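Local atomic coordinates of putative hexose oxidase (Nonomuraea sp. ATCC 39727, PDB entry 5AWV), a protein that probably oxidises sugar groups of teicoplanin-type glycopeptide antibiotics, using a covalently bound FAD cofactor. Residues Q419-L424 with V465-Y470; I401-K406 with I423-Y428; F172-D177 with T415-R420. One frame throughout, in Å; residues are numbered along the deposited sequence.

Contact 1: Q419-L424 with V465-Y470; sequences QRDAIL and VSDGAY. With FAD (flavin-adenine dinucleotide), chain M.
Q419 plugs the loop at D467-A469 with its amide. Its CG lies anti to the carbonyl carbon, and a bend at chi2 (93°) swings the amide across so that Q419 NE2 serves two backbone carbonyls: a firm bond to D467 O (2.9 Å), in both the carbonyl plane and the amide plane, and a weak one to A469 O (3.3 Å). Close packing is confined to this spot, where Q419 CG also rests 3.3 Å from D467 OD2, with amide and carboxylate planes nearly perpendicular. The other side is loose and wet. D421 OD1 and D467 OD2, like charges 4.2 Å apart, are bridged by two waters, each able to donate to either oxygen, though not necessarily all at once; the second oxygens, D421 OD2 and D467 OD1, pair with R372 and K496, which should ease the repulsion. At the end of 465-470, Y470 OH, also bonded to N472, donates to FAD O2 (2.5 Å) at the ring edge. Both segments, loop apart from L424, which opens strand 424-432, flank edge strand 363-371: Q419, A422 and Y470 touch Y370, I423 and L424 form a classic beta bulge opposite L371, and helix 264-280 covers their side chains.

Contact 2: I401-K406 with I423-Y428; sequences IGYGGK and ILKVNY. With N1L (2-amino-2-deoxy-beta-D-glucopyranuronic acid), chain B.
Strands 395-402 and 424-432 run antiparallel here, and the first chain leaves its strand at Y403. I401 and K425 form a hydrogen-bonded pair: I401 N gives to K425 O (2.8 Å), nearly along the C=O axis, and K425 N returns a bond to I401 O, in the carbonyl plane. G402 and L424 follow as a non-hydrogen-bonded pair, with L424 CA making a CA-H...O contact to I401 O. Beyond them the pairing leaves the regular strand pattern: Y403 N still reaches I423 O (3.0 Å), but from 45° above the carbonyl plane.

The K425 side chain leaves on the same face of the sheet as that of I401, K425 CB lying 4.4 Å from I401 CB. K425 CG is anti to the carbonyl carbon (chi1 -57°) and passes 4.1 Å from Y403 CG; CD carries the extended chain onward without a close approach of its own to Y403. K425 CE makes the tightest touch, a CH-pi contact 3.4 Å above the Y403 ring plane, nearest CE1 and CZ. K425 NZ lies off-centre, toward the hydroxyl end of the ring, in a cation-pi contact 4.5 Å from the Y403 centroid. K425 NZ donates to water 3 (2.9 Å), which also bonds Y403 OH, and is hydrogen-bonded to Y370 OH; Y165 and Y470 add cation-pi contacts. This aromatic surround would favour a charged ammonium close to the flavin.

Further along, I401 CD1 lies against the end of the N427 side chain, a residue of the pocket that holds the aminoglucuronic acid. The pair lies inside the seven-stranded antiparallel sheet, with strand 363-371 flanking 424-432 and strand 291-298 flanking 395-402. From helix 264-280, Y278 touches both I423 and L424, with E279 on I423 and H274 on L424.

Contact 3: F172-D177 with T415-R420; sequences FGSVVD and TALPQR
R420 and D177 meet tip to tip in an end-on, two-pronged salt bridge. NH1 of R420 gives to D177 OD2 at 2.9 Å, almost straight (170°) and in the guanidinium plane, whereas R420 NH2 reaches D177 OD1 at 2.8 Å along a more bent path. Both oxygens use their syn lone pairs, and the two flat groups are turned 30° against each other. Beside the ion pair, V176 CG2 packs on L417 CD1 (3.7 Å). L417 CD1 also touches S174 OG, and V176 CG2 lies 3.9 Å from R420 NH2.

A second shell fixes each partner. T415 OG1 accepts from R420 NH2 (2.9 Å) in the guanidinium plane and from L417 N, closing an ST turn; V407 O takes a further bond from NH1, so the guanidinium is gripped from several directions. R420 gets there by bending at chi2 (-65°). On the other segment, D177 OD2 also accepts S174 N, which comes from above the carboxylate plane, and S174 OG accepts V176 N in another ST turn while itself bonded to G164 O. G173, at positive phi, ends helix 169-172 just before this turn.

The charge pair thus pins the loop before strand 179-187 to the loop preceding strand 424-432. With two donors on OD2 and a cation in front, the D177 carboxylate is probably ionised.

From the N terminus, the first segment met is 172-177, in the FAD-binding region, and contact 3 joins it to 415-420 across 237 intervening residues, a span that takes in I401-K406. Contact 2 closes the short loop between strands 395-402 and 424-432; because 415-420 lies within that loop while 172-177 lies before it, contacts 2 and 3 cross, and K406 CB also packs on G173 N. Contact 1 starts where contact 3 ends, sharing Q419 and R420, shares I423 and L424 with contact 2, and reaches forward to the flavin-binding loop at Y470. Together they tie the FAD-binding region, the seven-stranded sheet and the 465-470 loop around the flavin.

Contact 1: Q419-L424 with V465-Y470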
loop_
_atom_site.group_PDB
_atom_site.type_symbol
_atom_site.label_atom_id
_atom_site.label_comp_id
_atom_site.label_asym_id
_atom_site.label_seq_id
_atom_site.Cartn_x
_atom_site.Cartn_y
_atom_site.Cartn_z
ATOM N N GLN A 419 -14.815 0.437 8.415
ATOM C CA GLN A 419 -14.806 1.792 8.979
ATOM C C GLN A 419 -15.215 2.782 7.937
ATOM O O GLN A 419 -14.401 3.219 7.138
ATOM C CB GLN A 419 -13.413 2.160 9.551
ATOM C CG GLN A 419 -13.024 1.281 10.700
ATOM C CD GLN A 419 -12.197 0.051 10.300
ATOM O OE1 GLN A 419 -11.967 -0.222 9.125
ATOM N NE2 GLN A 419 -11.670 -0.640 11.287
ATOM N N ARG A 420 -16.502 3.103 7.940
ATOM C CA ARG A 420 -17.108 3.944 6.942
ATOM C C ARG A 420 -17.806 5.145 7.564
ATOM O O ARG A 420 -18.667 5.792 6.957
ATOM C CB ARG A 420 -18.043 3.116 6.037
ATOM C CG ARG A 420 -17.319 2.126 5.159
ATOM C CD ARG A 420 -16.414 2.784 4.124
ATOM N NE ARG A 420 -15.907 1.803 3.158
ATOM C CZ ARG A 420 -15.412 2.064 1.959
ATOM N NH1 ARG A 420 -15.331 3.299 1.514
ATOM N NH2 ARG A 420 -14.992 1.039 1.168
ATOM N N ASP A 421 -17.371 5.520 8.752
ATOM C CA ASP A 421 -17.751 6.851 9.289
ATOM C C ASP A 421 -16.653 7.518 10.074
ATOM O O ASP A 421 -16.936 8.428 10.847
ATOM C CB ASP A 421 -19.075 6.839 10.070
ATOM C CG ASP A 421 -18.925 6.351 11.434
ATOM O OD1 ASP A 421 -17.966 5.619 11.734
ATOM O OD2 ASP A 421 -19.757 6.731 12.262
ATOM N N ALA A 422 -15.399 7.129 9.818
ATOM C CA ALA A 422 -14.262 7.736 10.460
ATOM C C ALA A 422 -13.941 9.097 9.848
ATOM O O ALA A 422 -14.321 9.413 8.716
ATOM C CB ALA A 422 -13.047 6.795 10.356
ATOM N N ILE A 423 -13.255 9.920 10.639
ATOM C CA ILE A 423 -12.815 11.260 10.221
ATOM C C ILE A 423 -11.278 11.339 10.123
ATOM O O ILE A 423 -10.751 12.183 9.383
ATOM C CB ILE A 423 -13.348 12.333 11.200
ATOM C CG1 ILE A 423 -12.776 12.198 12.649
ATOM C CG2 ILE A 423 -14.838 12.271 11.267
ATOM C CD1 ILE A 423 -13.146 13.370 13.623
ATOM N N LEU A 424 -10.561 10.494 10.874
ATOM C CA LEU A 424 -9.070 10.537 10.892
ATOM C C LEU A 424 -8.532 9.147 11.000
ATOM O O LEU A 424 -9.148 8.275 11.673
ATOM C CB LEU A 424 -8.617 11.344 12.130
ATOM C CG LEU A 424 -8.940 12.843 12.108
ATOM C CD1 LEU A 424 -8.916 13.429 13.528
ATOM C CD2 LEU A 424 -7.949 13.543 11.213
ATOM N N VAL A 465 -15.624 6.836 20.140
ATOM C CA VAL A 465 -14.532 7.639 19.683
ATOM C C VAL A 465 -13.675 6.900 18.701
ATOM O O VAL A 465 -13.300 7.475 17.664
ATOM C CB VAL A 465 -13.635 8.171 20.851
ATOM C CG1 VAL A 465 -12.430 8.909 20.297
ATOM C CG2 VAL A 465 -14.447 9.138 21.699
ATOM N N SER A 466 -13.303 5.698 19.042
ATOM C CA SER A 466 -12.398 4.900 18.142
ATOM C C SER A 466 -13.154 3.882 17.266
ATOM O O SER A 466 -14.307 3.507 17.577
ATOM C CB SER A 466 -11.368 4.177 18.971
ATOM O OG SER A 466 -10.387 5.110 19.429
ATOM N N ASP A 467 -12.467 3.416 16.188
ATOM C CA ASP A 467 -13.051 2.415 15.324
ATOM C C ASP A 467 -12.128 1.327 14.809
ATOM O O ASP A 467 -12.235 0.917 13.677
ATOM C CB ASP A 467 -13.844 3.093 14.181
ATOM C CG ASP A 467 -15.063 2.302 13.786
ATOM O OD1 ASP A 467 -15.577 1.517 14.643
ATOM O OD2 ASP A 467 -15.489 2.363 12.613
ATOM N N GLY A 468 -11.304 0.796 15.703
ATOM C CA GLY A 468 -10.354 -0.225 15.389
ATOM C C GLY A 468 -9.157 0.255 14.575
ATOM O O GLY A 468 -8.736 1.374 14.770
ATOM N N ALA A 469 -8.677 -0.578 13.647
ATOM C CA ALA A 469 -7.456 -0.383 12.939
ATOM C C ALA A 469 -7.547 -0.809 11.490
ATOM O O ALA A 469 -8.507 -1.422 11.114
ATOM C CB ALA A 469 -6.298 -1.062 13.672
ATOM N N TYR A 470 -6.573 -0.334 10.711
ATOM C CA TYR A 470 -6.524 -0.397 9.290
ATOM C C TYR A 470 -5.495 -1.515 8.926
ATOM O O TYR A 470 -4.317 -1.437 9.310
ATOM C CB TYR A 470 -6.070 0.916 8.759
ATOM C CG TYR A 470 -5.745 0.977 7.278
ATOM C CD1 TYR A 470 -6.579 0.395 6.323
ATOM C CD2 TYR A 470 -4.633 1.670 6.827
ATOM C CE1 TYR A 470 -6.281 0.483 4.970
ATOM C CE2 TYR A 470 -4.350 1.808 5.473
ATOM C CZ TYR A 470 -5.183 1.246 4.527
ATOM O OH TYR A 470 -4.847 1.383 3.187
HETATM P PA FAD M . 4.444 -6.206 0.385
HETATM O O1A FAD M . 5.337 -6.127 1.606
HETATM O O2A FAD M . 4.971 -6.630 -0.907
HETATM O O5B FAD M . 3.146 -7.048 0.713
HETATM C C5B FAD M . 2.313 -6.822 1.901
HETATM C C4B FAD M . 1.491 -8.040 2.187
HETATM O O4B FAD M . 0.587 -8.376 1.129
HETATM C C3B FAD M . 2.271 -9.333 2.472
HETATM O O3B FAD M . 1.592 -10.251 3.363
HETATM C C2B FAD M . 2.352 -9.870 1.076
HETATM O O2B FAD M . 2.651 -11.226 1.099
HETATM C C1B FAD M . 1.013 -9.553 0.500
HETATM N N9A FAD M . 1.067 -9.446 -0.939
HETATM C C8A FAD M . 1.847 -8.694 -1.725
HETATM N N7A FAD M . 1.527 -8.824 -3.031
HETATM C C5A FAD M . 0.502 -9.663 -3.102
HETATM C C6A FAD M . -0.272 -10.287 -4.195
HETATM N N6A FAD M . 0.041 -9.966 -5.447
HETATM N N1A FAD M . -1.286 -11.131 -3.836
HETATM C C2A FAD M . -1.541 -11.442 -2.532
HETATM N N3A FAD M . -0.845 -10.943 -1.473
HETATM C C4A FAD M . 0.196 -10.105 -1.740
HETATM N N1 FAD M . -1.029 2.810 2.937
HETATM C C2 FAD M . -2.054 3.665 2.641
HETATM O O2 FAD M . -3.209 3.204 2.501
HETATM N N3 FAD M . -1.865 4.982 2.464
HETATM C C4 FAD M . -0.633 5.531 2.435
HETATM O O4 FAD M . -0.466 6.752 2.224
HETATM C C4X FAD M . 0.526 4.670 2.706
HETATM N N5 FAD M . 1.821 5.145 2.702
HETATM C C5X FAD M . 2.908 4.328 2.857
HETATM C C6 FAD M . 4.199 4.890 2.766
HETATM C C7 FAD M . 5.262 3.989 3.041
HETATM C C7M FAD M . 6.712 4.537 3.003
HETATM C C8 FAD M . 5.058 2.511 3.315
HETATM C C8M FAD M . 6.215 1.540 3.331
HETATM C C9 FAD M . 3.735 2.017 3.322
HETATM C C9A FAD M . 2.678 2.859 3.137
HETATM N N10 FAD M . 1.330 2.410 3.164
HETATM C C10 FAD M . 0.255 3.252 2.927
HETATM C "C1'" FAD M . 1.014 0.978 3.480
HETATM C "C2'" FAD M . 0.826 0.141 2.272
HETATM O "O2'" FAD M . -0.484 0.405 1.807
HETATM C "C3'" FAD M . 0.902 -1.251 2.777
HETATM O "O3'" FAD M . 2.193 -1.369 3.378
HETATM C "C4'" FAD M . 0.745 -2.261 1.607
HETATM O "O4'" FAD M . 0.341 -3.504 2.184
HETATM C "C5'" FAD M . 2.084 -2.434 0.936
HETATM O "O5'" FAD M . 1.953 -3.265 -0.234
HETATM P P FAD M . 3.252 -3.812 -0.925
HETATM O O1P FAD M . 2.900 -4.543 -2.127
HETATM O O2P FAD M . 4.302 -2.755 -1.125
HETATM O O3P FAD M . 3.837 -4.692 0.278
HETATM O O HOH W 1 -15.735 4.420 11.068
HETATM O O HOH W 2 -18.067 2.641 12.294
#

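Contact 2: I401-K406 with I423-Y428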
loop_
_atom_site.group_PDB
_atom_site.type_symbol
_atom_site.label_atom_id
_atom_site.label_comp_id
_atom_site.label_asym_id
_atom_site.label_seq_id
_atom_site.Cartn_x
_atom_site.Cartn_y
_atom_site.Cartn_z
ATOM N N ILE A 401 -4.264 11.825 10.361
ATOM C CA ILE A 401 -4.341 11.887 8.899
ATOM C C ILE A 401 -5.782 12.052 8.507
ATOM O O ILE A 401 -6.617 11.217 8.935
ATOM C CB ILE A 401 -3.779 10.553 8.325
ATOM C CG1 ILE A 401 -2.340 10.249 8.866
ATOM C CG2 ILE A 401 -3.728 10.535 6.830
ATOM C CD1 ILE A 401 -1.937 8.783 8.588
ATOM N N GLY A 402 -6.068 13.111 7.759
ATOM C CA GLY A 402 -7.419 13.412 7.234
ATOM C C GLY A 402 -8.025 12.229 6.481
ATOM O O GLY A 402 -7.355 11.641 5.687
ATOM N N TYR A 403 -9.255 11.894 6.810
ATOM C CA TYR A 403 -9.990 10.766 6.204
ATOM C C TYR A 403 -11.480 11.106 6.092
ATOM O O TYR A 403 -11.842 12.242 6.233
ATOM C CB TYR A 403 -9.752 9.525 6.998
ATOM C CG TYR A 403 -10.044 8.205 6.283
ATOM C CD1 TYR A 403 -9.418 7.888 5.112
ATOM C CD2 TYR A 403 -10.990 7.311 6.807
ATOM C CE1 TYR A 403 -9.654 6.690 4.470
ATOM C CE2 TYR A 403 -11.237 6.056 6.235
ATOM C CZ TYR A 403 -10.578 5.753 5.044
ATOM O OH TYR A 403 -10.797 4.544 4.429
ATOM N N GLY A 404 -12.336 10.152 5.762
ATOM C CA GLY A 404 -13.748 10.387 5.618
ATOM C C GLY A 404 -14.173 10.922 4.290
ATOM O O GLY A 404 -13.681 10.456 3.255
ATOM N N GLY A 405 -15.060 11.903 4.305
ATOM C CA GLY A 405 -15.622 12.497 3.092
ATOM C C GLY A 405 -16.304 11.357 2.285
ATOM O O GLY A 405 -17.094 10.538 2.845
ATOM N N LYS A 406 -15.896 11.190 1.047
ATOM C CA LYS A 406 -16.562 10.228 0.129
ATOM C C LYS A 406 -16.337 8.767 0.448
ATOM O O LYS A 406 -17.116 7.907 0.056
ATOM C CB LYS A 406 -16.122 10.447 -1.320
ATOM C CG LYS A 406 -16.608 11.729 -1.942
ATOM C CD LYS A 406 -18.062 12.099 -1.688
ATOM C CE LYS A 406 -18.500 13.178 -2.647
ATOM N NZ LYS A 406 -19.986 13.250 -2.560
ATOM N N ILE A 423 -13.255 9.920 10.639
ATOM C CA ILE A 423 -12.815 11.260 10.221
ATOM C C ILE A 423 -11.278 11.339 10.123
ATOM O O ILE A 423 -10.751 12.183 9.383
ATOM C CB ILE A 423 -13.348 12.333 11.200
ATOM C CG1 ILE A 423 -12.776 12.198 12.649
ATOM C CG2 ILE A 423 -14.838 12.271 11.267
ATOM C CD1 ILE A 423 -13.146 13.370 13.623
ATOM N N LEU A 424 -10.561 10.494 10.874
ATOM C CA LEU A 424 -9.070 10.537 10.892
ATOM C C LEU A 424 -8.532 9.147 11.000
ATOM O O LEU A 424 -9.148 8.275 11.673
ATOM C CB LEU A 424 -8.617 11.344 12.130
ATOM C CG LEU A 424 -8.940 12.843 12.108
ATOM C CD1 LEU A 424 -8.916 13.429 13.528
ATOM C CD2 LEU A 424 -7.949 13.543 11.213
ATOM N N LYS A 425 -7.340 8.935 10.460
ATOM C CA LYS A 425 -6.621 7.783 10.812
ATOM C C LYS A 425 -5.520 8.310 11.719
ATOM O O LYS A 425 -4.924 9.386 11.456
ATOM C CB LYS A 425 -6.037 7.031 9.638
ATOM C CG LYS A 425 -7.084 6.575 8.550
ATOM C CD LYS A 425 -6.582 5.280 7.868
ATOM C CE LYS A 425 -7.501 4.996 6.645
ATOM N NZ LYS A 425 -7.331 3.600 6.194
ATOM N N VAL A 426 -5.218 7.576 12.738
ATOM C CA VAL A 426 -4.105 8.040 13.638
ATOM C C VAL A 426 -2.994 7.027 13.675
ATOM O O VAL A 426 -3.236 5.853 14.030
ATOM C CB VAL A 426 -4.634 8.530 15.036
ATOM C CG1 VAL A 426 -5.471 7.529 15.740
ATOM C CG2 VAL A 426 -3.447 8.842 16.002
ATOM N N ASN A 427 -1.762 7.478 13.453
ATOM C CA ASN A 427 -0.617 6.657 13.541
ATOM C C ASN A 427 0.321 7.079 14.673
ATOM O O ASN A 427 0.488 8.274 14.972
ATOM C CB ASN A 427 0.166 6.637 12.217
ATOM C CG ASN A 427 -0.537 5.803 11.137
ATOM O OD1 ASN A 427 -1.524 5.146 11.403
ATOM N ND2 ASN A 427 -0.037 5.858 9.939
ATOM N N TYR A 428 0.889 6.079 15.283
ATOM C CA TYR A 428 1.847 6.162 16.405
ATOM C C TYR A 428 3.114 5.505 15.960
ATOM O O TYR A 428 3.191 4.275 15.811
ATOM C CB TYR A 428 1.207 5.534 17.664
ATOM C CG TYR A 428 -0.195 6.038 18.028
ATOM C CD1 TYR A 428 -1.317 5.444 17.490
ATOM C CD2 TYR A 428 -0.407 7.113 18.908
ATOM C CE1 TYR A 428 -2.579 5.833 17.817
ATOM C CE2 TYR A 428 -1.684 7.518 19.228
ATOM C CZ TYR A 428 -2.768 6.878 18.679
ATOM O OH TYR A 428 -4.030 7.310 18.966
HETATM C C1 N1L B . 5.177 6.704 5.908
HETATM C C2 N1L B . 5.391 6.271 7.448
HETATM C C3 N1L B . 4.452 5.130 7.886
HETATM C C4 N1L B . 3.035 5.581 7.602
HETATM C C5 N1L B . 2.848 5.722 6.066
HETATM C C6 N1L B . 1.386 6.048 5.662
HETATM N N2 N1L B . 6.761 5.866 7.754
HETATM O O3 N1L B . 4.563 4.864 9.365
HETATM O O4 N1L B . 2.022 4.631 8.213
HETATM O O5 N1L B . 3.696 6.836 5.577
HETATM O O6B N1L B . 1.073 7.435 5.617
HETATM O O6A N1L B . 0.499 5.571 6.594
HETATM O O HOH W 3 -8.536 3.076 3.657
#

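Contact 3: F172-D177 with T415-R420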
loop_
_atom_site.group_PDB
_atom_site.type_symbol
_atom_site.label_atom_id
_atom_site.label_comp_id
_atom_site.label_asym_id
_atom_site.label_seq_id
_atom_site.Cartn_x
_atom_site.Cartn_y
_atom_site.Cartn_z
ATOM N N PHE A 172 -12.651 11.139 -3.382
ATOM C CA PHE A 172 -12.981 10.007 -4.247
ATOM C C PHE A 172 -13.230 8.646 -3.597
ATOM O O PHE A 172 -13.617 7.706 -4.327
ATOM C CB PHE A 172 -11.917 9.840 -5.303
ATOM C CG PHE A 172 -11.877 10.955 -6.318
ATOM C CD1 PHE A 172 -13.005 11.265 -7.090
ATOM C CD2 PHE A 172 -10.751 11.682 -6.501
ATOM C CE1 PHE A 172 -12.952 12.311 -8.063
ATOM C CE2 PHE A 172 -10.692 12.743 -7.436
ATOM C CZ PHE A 172 -11.824 13.046 -8.228
ATOM N N GLY A 173 -13.006 8.492 -2.290
ATOM C CA GLY A 173 -13.038 7.214 -1.616
ATOM C C GLY A 173 -11.732 6.441 -1.571
ATOM O O GLY A 173 -10.630 6.960 -1.896
ATOM N N SER A 174 -11.826 5.209 -1.103
ATOM C CA SER A 174 -10.681 4.261 -1.078
ATOM C C SER A 174 -10.443 3.729 -2.468
ATOM O O SER A 174 -11.395 3.703 -3.309
ATOM C CB SER A 174 -10.969 3.119 -0.148
ATOM O OG SER A 174 -9.985 2.116 -0.210
ATOM N N VAL A 175 -9.202 3.332 -2.749
ATOM C CA VAL A 175 -8.955 2.611 -3.998
ATOM C C VAL A 175 -9.911 1.416 -4.183
ATOM O O VAL A 175 -10.218 1.044 -5.324
ATOM C CB VAL A 175 -7.500 2.141 -4.198
ATOM C CG1 VAL A 175 -6.609 3.339 -4.088
ATOM C CG2 VAL A 175 -7.096 1.102 -3.209
ATOM N N VAL A 176 -10.356 0.793 -3.065
ATOM C CA VAL A 176 -11.249 -0.372 -3.207
ATOM C C VAL A 176 -12.602 -0.030 -3.741
ATOM O O VAL A 176 -13.275 -0.932 -4.195
ATOM C CB VAL A 176 -11.374 -1.278 -1.978
ATOM C CG1 VAL A 176 -10.021 -1.821 -1.646
ATOM C CG2 VAL A 176 -12.016 -0.596 -0.762
ATOM N N ASP A 177 -13.003 1.227 -3.698
ATOM C CA ASP A 177 -14.287 1.638 -4.209
ATOM C C ASP A 177 -14.252 1.684 -5.757
ATOM O O ASP A 177 -15.310 1.833 -6.420
ATOM C CB ASP A 177 -14.689 2.999 -3.545
ATOM C CG ASP A 177 -14.841 2.862 -1.992
ATOM O OD1 ASP A 177 -15.250 1.715 -1.572
ATOM O OD2 ASP A 177 -14.532 3.851 -1.238
ATOM N N THR A 415 -17.899 -3.384 1.343
ATOM C CA THR A 415 -16.531 -3.806 1.089
ATOM C C THR A 415 -16.013 -4.435 2.321
ATOM O O THR A 415 -16.682 -4.444 3.339
ATOM C CB THR A 415 -15.562 -2.640 0.684
ATOM O OG1 THR A 415 -15.316 -1.786 1.818
ATOM C CG2 THR A 415 -16.130 -1.866 -0.465
ATOM N N ALA A 416 -14.794 -4.948 2.266
ATOM C CA ALA A 416 -14.181 -5.574 3.441
ATOM C C ALA A 416 -13.650 -4.516 4.474
ATOM O O ALA A 416 -13.373 -4.871 5.642
ATOM C CB ALA A 416 -13.112 -6.567 3.058
ATOM N N LEU A 417 -13.634 -3.246 4.095
ATOM C CA LEU A 417 -13.290 -2.159 5.056
ATOM C C LEU A 417 -14.526 -1.768 5.869
ATOM O O LEU A 417 -15.438 -1.158 5.311
ATOM C CB LEU A 417 -12.779 -0.942 4.317
ATOM C CG LEU A 417 -11.581 -0.989 3.456
ATOM C CD1 LEU A 417 -11.382 0.376 2.770
ATOM C CD2 LEU A 417 -10.349 -1.373 4.302
ATOM N N PRO A 418 -14.544 -2.057 7.163
ATOM C CA PRO A 418 -15.781 -1.791 7.945
ATOM C C PRO A 418 -15.915 -0.313 8.412
ATOM O O PRO A 418 -16.969 0.086 8.819
ATOM C CB PRO A 418 -15.643 -2.701 9.121
ATOM C CG PRO A 418 -14.149 -2.780 9.350
ATOM C CD PRO A 418 -13.533 -2.743 8.004
ATOM N N GLN A 419 -14.815 0.437 8.415
ATOM C CA GLN A 419 -14.806 1.792 8.979
ATOM C C GLN A 419 -15.215 2.782 7.937
ATOM O O GLN A 419 -14.401 3.219 7.138
ATOM C CB GLN A 419 -13.413 2.160 9.551
ATOM C CG GLN A 419 -13.024 1.281 10.700
ATOM C CD GLN A 419 -12.197 0.051 10.300
ATOM O OE1 GLN A 419 -11.967 -0.222 9.125
ATOM N NE2 GLN A 419 -11.670 -0.640 11.287
ATOM N N ARG A 420 -16.502 3.103 7.940
ATOM C CA ARG A 420 -17.108 3.944 6.942
ATOM C C ARG A 420 -17.806 5.145 7.564
ATOM O O ARG A 420 -18.667 5.792 6.957
ATOM C CB ARG A 420 -18.043 3.116 6.037
ATOM C CG ARG A 420 -17.319 2.126 5.159
ATOM C CD ARG A 420 -16.414 2.784 4.124
ATOM N NE ARG A 420 -15.907 1.803 3.158
ATOM C CZ ARG A 420 -15.412 2.064 1.959
ATOM N NH1 ARG A 420 -15.331 3.299 1.514
ATOM N NH2 ARG A 420 -14.992 1.039 1.168
#